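Local coordinates for protein short-chain type dehydrogenase/reductase (Mycobacterium ulcerans, PDB 3SVT) that belongs to the short-chain dehydrogenase/reductase family and probably catalyses a nicotinamide-dependent oxidation or reduction, at residues R12-T17 / A34-M39; S21-G26 / G225-V230; R118-N123 / G165-A170; S145-S150 / F236-A241; C218-R223 / M257-P262. One frame throughout, in Å; residues are numbered along the deposited sequence.

Interaction 1 of 5, residues R12-T17 / A34-M39; sequences RTYLVT and AGASVM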
# COMPACT_ATOMS: atom_id res chain seq x y z
N ARG B 12 -34.88 4.86 5.97
CA ARG B 12 -33.58 5.32 6.44
C ARG B 12 -33.32 6.68 5.83
O ARG B 12 -33.79 6.95 4.73
CB ARG B 12 -32.46 4.33 6.07
CG ARG B 12 -32.63 2.97 6.74
CD ARG B 12 -31.44 2.04 6.47
NE ARG B 12 -31.69 0.69 6.99
CZ ARG B 12 -30.75 -0.23 7.24
NH1 ARG B 12 -29.46 0.03 7.01
NH2 ARG B 12 -31.11 -1.42 7.71
N THR B 13 -32.54 7.51 6.54
CA THR B 13 -32.26 8.87 6.13
C THR B 13 -30.77 9.06 5.87
O THR B 13 -29.95 8.61 6.66
CB THR B 13 -32.71 9.88 7.19
OG1 THR B 13 -34.08 9.62 7.53
CG2 THR B 13 -32.59 11.34 6.66
N TYR B 14 -30.45 9.71 4.76
CA TYR B 14 -29.06 9.93 4.35
C TYR B 14 -28.80 11.38 3.96
O TYR B 14 -29.68 12.04 3.42
CB TYR B 14 -28.70 9.02 3.17
CG TYR B 14 -28.89 7.58 3.50
CD1 TYR B 14 -27.87 6.85 4.10
CD2 TYR B 14 -30.11 6.95 3.26
CE1 TYR B 14 -28.07 5.50 4.45
CE2 TYR B 14 -30.31 5.63 3.60
CZ TYR B 14 -29.29 4.90 4.20
OH TYR B 14 -29.51 3.57 4.53
N LEU B 15 -27.58 11.84 4.22
CA LEU B 15 -27.09 13.11 3.72
C LEU B 15 -26.14 12.86 2.53
O LEU B 15 -25.24 12.03 2.60
CB LEU B 15 -26.33 13.85 4.83
CG LEU B 15 -25.73 15.20 4.41
CD1 LEU B 15 -26.87 16.23 4.26
CD2 LEU B 15 -24.68 15.63 5.42
N VAL B 16 -26.35 13.59 1.44
CA VAL B 16 -25.46 13.51 0.27
C VAL B 16 -24.94 14.89 -0.12
O VAL B 16 -25.72 15.80 -0.48
CB VAL B 16 -26.14 12.84 -0.91
CG1 VAL B 16 -25.15 12.74 -2.10
CG2 VAL B 16 -26.64 11.41 -0.51
N THR B 17 -23.62 15.06 -0.04
CA THR B 17 -22.98 16.34 -0.36
C THR B 17 -22.56 16.31 -1.83
O THR B 17 -22.23 15.24 -2.38
CB THR B 17 -21.76 16.67 0.53
OG1 THR B 17 -20.64 15.89 0.11
CG2 THR B 17 -22.07 16.40 2.05
N ALA B 34 -34.69 3.69 -3.97
CA ALA B 34 -34.76 2.52 -3.10
C ALA B 34 -35.66 2.73 -1.88
O ALA B 34 -35.77 1.83 -1.05
CB ALA B 34 -33.35 2.08 -2.67
N GLY B 35 -36.30 3.91 -1.76
CA GLY B 35 -37.21 4.19 -0.65
C GLY B 35 -36.61 4.97 0.52
O GLY B 35 -37.24 5.08 1.59
N ALA B 36 -35.41 5.51 0.33
CA ALA B 36 -34.74 6.32 1.36
C ALA B 36 -35.18 7.79 1.35
O ALA B 36 -35.67 8.31 0.33
CB ALA B 36 -33.22 6.25 1.21
N SER B 37 -34.99 8.43 2.51
CA SER B 37 -35.01 9.89 2.62
C SER B 37 -33.60 10.45 2.47
O SER B 37 -32.67 10.04 3.17
CB SER B 37 -35.59 10.31 3.98
OG SER B 37 -36.97 10.02 4.01
N VAL B 38 -33.45 11.38 1.55
CA VAL B 38 -32.18 11.99 1.28
C VAL B 38 -32.28 13.52 1.42
O VAL B 38 -33.26 14.12 0.96
CB VAL B 38 -31.71 11.65 -0.12
CG1 VAL B 38 -30.32 12.28 -0.38
CG2 VAL B 38 -31.66 10.12 -0.31
N MET B 39 -31.28 14.12 2.05
CA MET B 39 -31.00 15.54 1.92
C MET B 39 -29.73 15.69 1.09
O MET B 39 -28.66 15.14 1.45
CB MET B 39 -30.80 16.21 3.28
CG MET B 39 -30.77 17.74 3.19
SD MET B 39 -30.43 18.57 4.75
CE MET B 39 -32.07 18.50 5.49
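Ser37 N donates to Arg12 O at 2.9 Å, the first of four backbone bonds that zip the parallel strands 13-17 and 37-42 together. Tyr14 N then reaches Ser37 O (2.8 Å), Met39 N reaches Tyr14 O (3.0 Å) and Val16 N reaches Met39 O (2.8 Å), so Tyr14 bonds through both its N and its O while Thr13 and Leu15 sit between the rungs. There Thr13 CA comes within 3.2 Å of Ser37 O, a CA-H...O contact that adds to the grip on this carbonyl.

The side chains pair on the two faces of the sheet. Tyr14 has CG anti to its carbonyl carbon (chi1 -58°), and the CD2-CE2 edge of the ring meets Ala36 CB, 3.8 Å from CD2. On the same face Val16 CG2 touches Val38 CG1 at 3.8 Å. On the other face Leu15 CD1 touches Met39 CB (4.1 Å), the two side chains crossing at a slant.

Farther out, Leu31 of helix 22-33 packs on Tyr14, Ala36 and Val38, whereas helix 75-89 covers the face of Thr13, Ser37 and Met39, with His89 hydrogen-bonded to Thr13 OG1. A Schellman motif at Gly35, with positive phi, ends helix 22-33 just before the second strand. Strand, helix and parallel strand make the beta-alpha-beta crossover that opens the Rossmann fold of this family.

Interaction 2 of 5, residues S21-G26 / G225-V230; sequences SGIGKG and GEVEDV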
# COMPACT_ATOMS: atom_id res chain seq x y z
N SER B 21 -25.30 17.56 -8.80
CA SER B 21 -24.90 17.10 -10.13
C SER B 21 -23.96 15.90 -10.04
O SER B 21 -23.61 15.46 -8.94
CB SER B 21 -24.20 18.22 -10.88
OG SER B 21 -22.99 18.54 -10.23
N GLY B 22 -23.58 15.36 -11.20
CA GLY B 22 -22.60 14.27 -11.29
C GLY B 22 -22.84 13.11 -10.34
O GLY B 22 -23.97 12.61 -10.19
N ILE B 23 -21.78 12.69 -9.65
CA ILE B 23 -21.85 11.51 -8.81
C ILE B 23 -22.87 11.64 -7.67
O ILE B 23 -23.67 10.74 -7.43
CB ILE B 23 -20.46 11.18 -8.24
CG1 ILE B 23 -19.55 10.73 -9.39
CG2 ILE B 23 -20.55 10.13 -7.14
CD1 ILE B 23 -18.13 10.40 -8.97
N GLY B 24 -22.83 12.76 -6.97
CA GLY B 24 -23.76 12.97 -5.87
C GLY B 24 -25.22 12.84 -6.28
O GLY B 24 -26.01 12.21 -5.56
N LYS B 25 -25.58 13.40 -7.41
CA LYS B 25 -26.97 13.31 -7.91
C LYS B 25 -27.37 11.85 -8.17
O LYS B 25 -28.48 11.42 -7.81
CB LYS B 25 -27.11 14.15 -9.19
CG LYS B 25 -28.50 14.27 -9.80
CD LYS B 25 -28.40 15.20 -11.04
CE LYS B 25 -29.66 15.27 -11.87
NZ LYS B 25 -29.40 16.03 -13.17
N GLY B 26 -26.45 11.10 -8.77
CA GLY B 26 -26.66 9.67 -9.00
C GLY B 26 -26.82 8.88 -7.71
O GLY B 26 -27.62 7.96 -7.64
N GLY B 225 -16.07 4.77 -17.04
CA GLY B 225 -16.98 4.61 -15.90
C GLY B 225 -18.25 5.41 -16.10
O GLY B 225 -18.31 6.31 -16.95
N GLU B 226 -19.26 5.06 -15.32
CA GLU B 226 -20.55 5.73 -15.31
C GLU B 226 -20.89 6.06 -13.88
O GLU B 226 -20.45 5.36 -12.95
CB GLU B 226 -21.62 4.80 -15.92
CG GLU B 226 -21.35 4.38 -17.39
CD GLU B 226 -21.49 5.53 -18.39
OE1 GLU B 226 -22.03 6.61 -18.05
OE2 GLU B 226 -21.05 5.35 -19.53
N VAL B 227 -21.66 7.11 -13.69
CA VAL B 227 -22.10 7.51 -12.35
C VAL B 227 -22.75 6.33 -11.58
O VAL B 227 -22.52 6.16 -10.38
CB VAL B 227 -23.06 8.71 -12.40
CG1 VAL B 227 -23.76 8.88 -11.07
CG2 VAL B 227 -22.30 10.01 -12.79
N GLU B 228 -23.50 5.49 -12.27
CA GLU B 228 -24.14 4.35 -11.62
C GLU B 228 -23.13 3.38 -11.02
O GLU B 228 -23.41 2.78 -9.99
CB GLU B 228 -25.03 3.60 -12.62
CG GLU B 228 -26.09 4.49 -13.27
CD GLU B 228 -25.52 5.50 -14.29
OE1 GLU B 228 -24.71 5.14 -15.16
OE2 GLU B 228 -25.86 6.68 -14.21
N ASP B 229 -21.95 3.25 -11.63
CA ASP B 229 -20.92 2.38 -11.09
C ASP B 229 -20.53 2.85 -9.66
O ASP B 229 -20.36 2.02 -8.75
CB ASP B 229 -19.66 2.36 -11.95
CG ASP B 229 -19.89 1.87 -13.37
OD1 ASP B 229 -20.70 0.93 -13.58
OD2 ASP B 229 -19.20 2.41 -14.30
N VAL B 230 -20.36 4.16 -9.49
CA VAL B 230 -19.96 4.69 -8.18
C VAL B 230 -21.16 4.62 -7.20
O VAL B 230 -20.98 4.28 -6.04
CB VAL B 230 -19.44 6.12 -8.27
CG1 VAL B 230 -18.98 6.61 -6.88
CG2 VAL B 230 -18.28 6.22 -9.33
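Val227 has CG1 anti to its backbone N (chi1 166°), and this methyl drives into the first turn of helix 22-33, 3.6 Å from Gly26 CA and 3.8 Å from Gly22 O. Ile23 has CG1 anti to its carbonyl carbon (chi1 -68°), which leaves CG2 anti to the backbone N, 3.9 Å from Val230 CG1; the two side chains cross at about a right angle, and Ile23 CD1 comes to 4.2 Å from Val230 CG2. Because Gly26 has no side chain, Val227 CG1 can rest directly on its CA.

Gly22 and Gly24 are the last two glycines of the glycine-rich TGxxxGxG signature, which in this family receives the dinucleotide cofactor. The partner is the start of helix 227-238, with Glu226 at its N-cap position. Asp229 holds that start: its OD2 accepts from Glu226 N at 2.8 Å, with the donor above the carboxylate plane, and forms a salt bridge to Arg223. Pro194 of strand 187-198 packs on both Ile23 and Val230.

Across the two segments the contact is made by methyls meeting methyls and bare backbone, which implies that the two helix starts fit by shape and apolar packing; the carboxylate of Asp229 is used on its own side, at the helix start and with Arg223.

Interaction 3 of 5, residues R118-N123 / G165-A170; sequences RTVDLN and GVTKSA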
# COMPACT_ATOMS: atom_id res chain seq x y z
N ARG B 118 -7.34 26.90 -1.93
CA ARG B 118 -8.79 26.68 -2.06
C ARG B 118 -9.15 25.21 -2.14
O ARG B 118 -10.03 24.71 -1.41
CB ARG B 118 -9.38 27.41 -3.30
N THR B 119 -8.43 24.50 -3.00
CA THR B 119 -8.55 23.03 -3.07
C THR B 119 -8.34 22.33 -1.73
O THR B 119 -9.08 21.41 -1.39
CB THR B 119 -7.62 22.46 -4.12
OG1 THR B 119 -7.89 23.15 -5.34
CG2 THR B 119 -7.88 20.96 -4.35
N VAL B 120 -7.33 22.75 -0.96
CA VAL B 120 -7.09 22.17 0.35
C VAL B 120 -8.27 22.45 1.31
O VAL B 120 -8.71 21.57 2.06
CB VAL B 120 -5.75 22.69 0.95
CG1 VAL B 120 -5.64 22.30 2.40
CG2 VAL B 120 -4.57 22.18 0.16
N ASP B 121 -8.77 23.68 1.27
CA ASP B 121 -9.84 24.07 2.15
C ASP B 121 -11.09 23.23 1.82
O ASP B 121 -11.72 22.66 2.70
CB ASP B 121 -10.09 25.57 2.04
CG ASP B 121 -10.98 26.13 3.16
OD1 ASP B 121 -10.94 25.67 4.33
OD2 ASP B 121 -11.72 27.07 2.83
N LEU B 122 -11.39 23.11 0.54
CA LEU B 122 -12.58 22.38 0.11
C LEU B 122 -12.53 20.90 0.44
O LEU B 122 -13.47 20.34 1.05
CB LEU B 122 -12.76 22.56 -1.39
CG LEU B 122 -14.01 21.94 -1.99
CD1 LEU B 122 -15.30 22.29 -1.15
CD2 LEU B 122 -14.12 22.41 -3.44
N ASN B 123 -11.42 20.26 0.06
CA ASN B 123 -11.29 18.82 0.19
C ASN B 123 -10.94 18.38 1.60
O ASN B 123 -11.59 17.50 2.15
CB ASN B 123 -10.25 18.29 -0.81
CG ASN B 123 -10.71 18.38 -2.26
OD1 ASN B 123 -11.83 18.79 -2.58
ND2 ASN B 123 -9.83 17.99 -3.17
N GLY B 165 -4.73 15.11 -6.07
CA GLY B 165 -4.37 13.81 -5.51
C GLY B 165 -3.81 13.93 -4.09
O GLY B 165 -4.02 13.04 -3.24
N VAL B 166 -3.10 15.03 -3.86
CA VAL B 166 -2.53 15.34 -2.55
C VAL B 166 -3.67 15.40 -1.52
O VAL B 166 -3.62 14.72 -0.48
CB VAL B 166 -1.80 16.69 -2.60
CG1 VAL B 166 -1.43 17.16 -1.21
CG2 VAL B 166 -0.56 16.63 -3.54
N THR B 167 -4.70 16.18 -1.81
CA THR B 167 -5.79 16.36 -0.84
C THR B 167 -6.65 15.13 -0.76
O THR B 167 -7.11 14.78 0.32
CB THR B 167 -6.70 17.58 -1.14
OG1 THR B 167 -7.22 17.47 -2.46
CG2 THR B 167 -5.93 18.92 -0.97
N LYS B 168 -6.89 14.46 -1.88
CA LYS B 168 -7.70 13.25 -1.85
C LYS B 168 -6.98 12.14 -1.04
O LYS B 168 -7.62 11.37 -0.35
CB LYS B 168 -8.10 12.80 -3.26
CG LYS B 168 -9.25 13.64 -3.87
CD LYS B 168 -10.47 13.73 -2.91
CE LYS B 168 -11.81 14.00 -3.66
NZ LYS B 168 -11.74 15.13 -4.63
N SER B 169 -5.65 12.08 -1.11
CA SER B 169 -4.87 11.20 -0.20
C SER B 169 -5.13 11.51 1.28
O SER B 169 -5.26 10.58 2.09
CB SER B 169 -3.38 11.29 -0.46
OG SER B 169 -3.05 10.72 -1.71
N ALA B 170 -5.21 12.80 1.62
CA ALA B 170 -5.52 13.20 2.99
C ALA B 170 -6.87 12.69 3.41
O ALA B 170 -7.06 12.24 4.55
CB ALA B 170 -5.49 14.74 3.20
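Asn123 and Thr167 join helix 113-140 to the helix that carries the YxxxK signature of the short-chain dehydrogenases, with Tyr164 and Lys168 as its tyrosine and lysine. The short helical segments run nearly parallel, their axes 9.5 Å apart at an angle of 23°. In the assembly the same two helices meet a third subunit, where Val120 packs on Val120 of that neighbouring chain, as in the four-helix bundle by which this family commonly dimerises.

The polar link is a bond from Asn123 ND2 to Thr167 OG1, 2.8 Å long and nearly straight (166° at the hydrogen), with the acceptor in the plane of the amide. The other end of the amide is occupied too, because Asn123 OD1 accepts from Gly101 N; the two bonds together fix which way the group is flipped. Asn123 sits where helix 113-140 widens into a pi-type turn. Thr167 OG1 lies between backbone N and carbonyl carbon (chi1 56°), within hydrogen-bonding reach of the carbonyls of Ala163 and Tyr164, alternative acceptors for its single proton.

The methyl of Thr167, anti to the carbonyl carbon, meets Val120, CG2 to CG2 at 3.7 Å, and Thr119 CG2 ends 4.0 Å from Thr167 OG1.

Interaction 4 of 5, residues S145-S150 / F236-A241; sequences SFVGIS and FLLSDA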
# COMPACT_ATOMS: atom_id res chain seq x y z
N SER B 145 -23.15 4.64 8.56
CA SER B 145 -22.14 4.38 7.52
C SER B 145 -21.77 5.64 6.74
O SER B 145 -22.64 6.26 6.14
CB SER B 145 -22.65 3.29 6.54
OG SER B 145 -21.72 3.09 5.47
N PHE B 146 -20.49 6.01 6.77
CA PHE B 146 -20.02 7.22 6.11
C PHE B 146 -19.19 6.77 4.89
O PHE B 146 -18.28 5.97 5.04
CB PHE B 146 -19.16 8.04 7.07
CG PHE B 146 -18.77 9.39 6.53
CD1 PHE B 146 -17.79 9.52 5.56
CD2 PHE B 146 -19.41 10.54 7.00
CE1 PHE B 146 -17.44 10.78 5.06
CE2 PHE B 146 -19.08 11.79 6.51
CZ PHE B 146 -18.10 11.92 5.54
N VAL B 147 -19.52 7.26 3.71
CA VAL B 147 -18.76 6.96 2.52
C VAL B 147 -18.18 8.25 1.92
O VAL B 147 -18.91 9.16 1.48
CB VAL B 147 -19.67 6.25 1.48
CG1 VAL B 147 -18.86 5.89 0.18
CG2 VAL B 147 -20.32 5.01 2.11
N GLY B 148 -16.87 8.31 1.88
CA GLY B 148 -16.18 9.42 1.26
C GLY B 148 -15.81 9.12 -0.18
O GLY B 148 -15.27 8.05 -0.49
N ILE B 149 -16.10 10.07 -1.06
CA ILE B 149 -15.70 9.91 -2.47
C ILE B 149 -14.35 10.57 -2.74
O ILE B 149 -14.23 11.80 -2.71
CB ILE B 149 -16.73 10.46 -3.45
CG1 ILE B 149 -18.12 9.88 -3.15
CG2 ILE B 149 -16.27 10.15 -4.90
CD1 ILE B 149 -18.24 8.39 -3.33
N SER B 150 -13.35 9.75 -3.02
CA SER B 150 -12.00 10.21 -3.24
C SER B 150 -11.72 10.27 -4.75
O SER B 150 -12.53 10.81 -5.48
CB SER B 150 -11.04 9.29 -2.49
OG SER B 150 -9.68 9.63 -2.68
N PHE B 236 -23.99 -0.10 -1.73
CA PHE B 236 -23.53 -1.33 -1.08
C PHE B 236 -22.83 -1.02 0.24
O PHE B 236 -23.15 -1.63 1.25
CB PHE B 236 -22.60 -2.13 -1.98
CG PHE B 236 -21.97 -3.31 -1.29
CD1 PHE B 236 -22.72 -4.41 -0.93
CD2 PHE B 236 -20.62 -3.30 -0.95
CE1 PHE B 236 -22.16 -5.47 -0.27
CE2 PHE B 236 -20.07 -4.38 -0.28
CZ PHE B 236 -20.86 -5.46 0.05
N LEU B 237 -21.90 -0.06 0.24
CA LEU B 237 -21.21 0.25 1.49
C LEU B 237 -22.13 0.88 2.57
O LEU B 237 -21.86 0.73 3.75
CB LEU B 237 -20.03 1.16 1.26
CG LEU B 237 -18.85 0.59 0.50
CD1 LEU B 237 -17.90 1.73 0.18
CD2 LEU B 237 -18.14 -0.54 1.31
N LEU B 238 -23.20 1.59 2.17
CA LEU B 238 -24.18 2.11 3.14
C LEU B 238 -25.05 1.00 3.73
O LEU B 238 -25.58 1.17 4.83
CB LEU B 238 -25.11 3.16 2.51
CG LEU B 238 -24.50 4.49 2.10
CD1 LEU B 238 -25.45 5.26 1.18
CD2 LEU B 238 -24.09 5.30 3.34
N SER B 239 -25.23 -0.10 2.99
CA SER B 239 -26.18 -1.13 3.32
C SER B 239 -25.65 -2.07 4.39
O SER B 239 -24.42 -2.14 4.64
CB SER B 239 -26.54 -1.97 2.08
OG SER B 239 -25.55 -2.98 1.86
N ASP B 240 -26.58 -2.83 4.96
CA ASP B 240 -26.24 -3.80 5.98
C ASP B 240 -25.45 -4.99 5.43
O ASP B 240 -24.84 -5.74 6.19
CB ASP B 240 -27.50 -4.32 6.66
CG ASP B 240 -28.26 -3.22 7.42
OD1 ASP B 240 -27.71 -2.12 7.65
OD2 ASP B 240 -29.41 -3.49 7.80
N ALA B 241 -25.44 -5.15 4.11
CA ALA B 241 -24.64 -6.18 3.47
C ALA B 241 -23.13 -5.91 3.58
O ALA B 241 -22.33 -6.80 3.29
CB ALA B 241 -25.05 -6.36 1.98
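Ser145 and Val147 of strand 144-149, in the middle of the parallel Rossmann sheet, turn their side chains toward Leu237 and Leu238 at the C-terminal end of helix 227-238, one of the helices laid against this sheet.

One side-chain hydrogen bond spans the contact. Ser145 OG, anti to its backbone N (chi1 176°), donates to Leu237 O at 2.9 Å. The hydroxyl approaches from above the carbonyl plane, 44° out of it, and the C=O...O angle is 119°. Leu237 O, in the last helical turn, also accepts from Arg188 NH2 on the adjoining strand, so this buried carbonyl has two donors.

The apolar part is centred on Val147 CG2, which is placed anti to the carbonyl carbon. It touches Leu237 CB at 4.0 Å and Leu238 CD2 at 4.0 Å, thus lying against two successive residues of the helix. Leu238 CD2 meanwhile presses on the strand backbone, 3.3 Å from Ser145 O, and the Leu238 side chain also reaches Val96 on strand 94-97.

Around the contact, Arg12 forms a salt bridge with Asp240, and Phe236 stacks its ring on Phe236 of a second subunit, so the same turn faces both the sheet and a neighbour.

Bonds within the second segment shape the helix end. Ser239, the first residue to leave helical geometry, stays tied to Phe236 O by its N and by its OG, the latter at 2.8 Å; in an ST turn, Ser239 OG accepts in turn from Ala241 N at 3.1 Å.

Interaction 5 of 5, residues C218-R223 / M257-P262; sequences CTPLPR and MLRRGP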
# COMPACT_ATOMS: atom_id res chain seq x y z
N CYS B 218 -4.57 2.88 -20.20
CA CYS B 218 -4.29 2.68 -18.78
C CYS B 218 -5.34 1.82 -18.08
O CYS B 218 -5.15 1.49 -16.94
CB CYS B 218 -4.18 4.01 -18.03
SG CYS B 218 -2.82 5.07 -18.65
N THR B 219 -6.43 1.47 -18.78
CA THR B 219 -7.63 0.88 -18.18
C THR B 219 -7.92 -0.53 -18.72
O THR B 219 -8.23 -0.70 -19.89
CB THR B 219 -8.86 1.78 -18.39
OG1 THR B 219 -8.53 3.12 -17.97
CG2 THR B 219 -10.05 1.30 -17.55
N PRO B 220 -7.80 -1.55 -17.87
CA PRO B 220 -7.98 -2.91 -18.38
C PRO B 220 -9.36 -3.17 -18.98
O PRO B 220 -9.45 -3.72 -20.06
CB PRO B 220 -7.71 -3.79 -17.15
CG PRO B 220 -6.72 -2.96 -16.33
CD PRO B 220 -7.04 -1.51 -16.61
N LEU B 221 -10.42 -2.79 -18.29
CA LEU B 221 -11.76 -2.96 -18.84
C LEU B 221 -11.98 -1.98 -19.99
O LEU B 221 -11.72 -0.79 -19.86
CB LEU B 221 -12.84 -2.79 -17.77
CG LEU B 221 -12.83 -3.83 -16.63
CD1 LEU B 221 -13.95 -3.53 -15.64
CD2 LEU B 221 -13.06 -5.23 -17.17
N PRO B 222 -12.56 -2.47 -21.10
CA PRO B 222 -12.65 -1.66 -22.30
C PRO B 222 -13.80 -0.62 -22.32
O PRO B 222 -14.47 -0.48 -23.34
CB PRO B 222 -12.83 -2.71 -23.42
CG PRO B 222 -12.85 -4.02 -22.77
CD PRO B 222 -13.14 -3.80 -21.33
N ARG B 223 -14.02 0.09 -21.22
CA ARG B 223 -15.03 1.15 -21.22
C ARG B 223 -14.67 2.21 -20.21
O ARG B 223 -13.77 2.03 -19.39
CB ARG B 223 -16.44 0.61 -20.92
CG ARG B 223 -16.69 0.18 -19.49
CD ARG B 223 -18.16 -0.08 -19.34
NE ARG B 223 -18.64 -0.63 -18.09
CZ ARG B 223 -18.94 0.05 -16.98
NH1 ARG B 223 -18.72 1.37 -16.85
NH2 ARG B 223 -19.44 -0.63 -15.95
N MET B 257 -5.93 1.52 -11.68
CA MET B 257 -4.90 1.62 -10.64
C MET B 257 -3.78 0.61 -10.80
O MET B 257 -2.74 0.76 -10.20
CB MET B 257 -5.51 1.53 -9.22
CG MET B 257 -5.88 0.15 -8.78
SD MET B 257 -6.50 0.02 -7.08
CE MET B 257 -5.95 -1.65 -6.72
N LEU B 258 -4.00 -0.43 -11.60
CA LEU B 258 -3.00 -1.45 -11.87
C LEU B 258 -1.97 -0.99 -12.87
O LEU B 258 -0.89 -1.62 -12.99
CB LEU B 258 -3.66 -2.71 -12.42
CG LEU B 258 -4.74 -3.27 -11.49
CD1 LEU B 258 -5.50 -4.37 -12.20
CD2 LEU B 258 -4.06 -3.73 -10.22
N ARG B 259 -2.28 0.09 -13.59
CA ARG B 259 -1.36 0.65 -14.59
C ARG B 259 -0.89 2.02 -14.04
O ARG B 259 -0.29 2.06 -12.98
CB ARG B 259 -2.06 0.71 -15.95
CG ARG B 259 -2.55 -0.67 -16.39
CD ARG B 259 -2.82 -0.84 -17.87
NE ARG B 259 -3.37 -2.19 -18.13
CZ ARG B 259 -4.12 -2.55 -19.17
NH1 ARG B 259 -4.44 -1.68 -20.14
NH2 ARG B 259 -4.57 -3.81 -19.25
N ARG B 260 -1.16 3.12 -14.72
CA ARG B 260 -0.70 4.42 -14.21
C ARG B 260 -1.80 5.47 -14.30
O ARG B 260 -2.83 5.28 -14.95
CB ARG B 260 0.53 4.89 -14.98
CG ARG B 260 0.33 5.00 -16.47
CD ARG B 260 1.40 5.84 -17.12
NE ARG B 260 1.24 5.81 -18.57
CZ ARG B 260 0.38 6.56 -19.25
NH1 ARG B 260 -0.40 7.45 -18.64
NH2 ARG B 260 0.32 6.45 -20.56
N GLY B 261 -1.59 6.61 -13.64
CA GLY B 261 -2.43 7.74 -13.87
C GLY B 261 -2.25 8.23 -15.31
O GLY B 261 -1.29 7.85 -15.97
N PRO B 262 -3.16 9.09 -15.77
CA PRO B 262 -3.09 9.63 -17.11
C PRO B 262 -1.94 10.61 -17.33
O PRO B 262 -1.44 11.26 -16.38
CB PRO B 262 -4.44 10.35 -17.26
CG PRO B 262 -4.70 10.85 -15.89
CD PRO B 262 -4.26 9.70 -15.00
O HOH W 1 -6.32 -1.08 -22.15
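Cys218 meets Arg259 and Arg260 where the chain running from helix 209-218 to strand 225-226 passes the segment after strand 249-252 of the Rossmann fold. Its SG sits over one face of the Arg260 guanidinium, toward the rim, 3.4 Å from NH1. The carbonyl of Cys218 faces the aliphatic part of Arg259, with O 3.3 Å from CB and 3.4 Å from CD. This oxygen is buried by the contact and has no polar partner in the model.

At Thr219 the link is through solvent: a water donates to Thr219 O (3.0 Å) and accepts from Arg259 NH1 (2.8 Å), lying in plane at the edge of the guanidinium. NH1 is also bonded to Met217 O.

Pro220 comes next and meets Arg259 tip to tip, its CG over one guanidinium face and 3.7 Å from NH2. Arg259 NE forms a salt bridge with Asp180 of a second subunit, so the group packed on the proline also serves the tetramer. Farther along, Leu221 bonds through its backbone to Gly254.

Arg260 itself packs against Arg260 of a fourth subunit. NH2 holds Asp214 in a salt bridge, and NH1 donates to Gly261 O at 2.8 Å, along a lone pair in the carbonyl plane and with the acceptor close to the guanidinium plane.

Overall arrangement
Interactions 1, 2 and 4 meet around one sheet. Interaction 1 touches interaction 2 where Val16 CG1 lies 3.6 Å from Gly24 O, and interaction 4 through the salt bridge of Arg12 NH2 with Asp240 OD2 (2.7 Å). Helix 227-238 serves interaction 2 at its start and interaction 4 at its end, their centres 14 Å apart. Asp229 OD2 and Arg223 NH1, 2.8 Å apart, tie interaction 2 to interaction 5. Interaction 3, which includes the signature lysine, touches interaction 4 near Ser150, but its centre is about 20 Å from that of interaction 2, which holds the glycine-rich turn. The cofactor presumably binds between these regions, at the C-terminal ends of the strands.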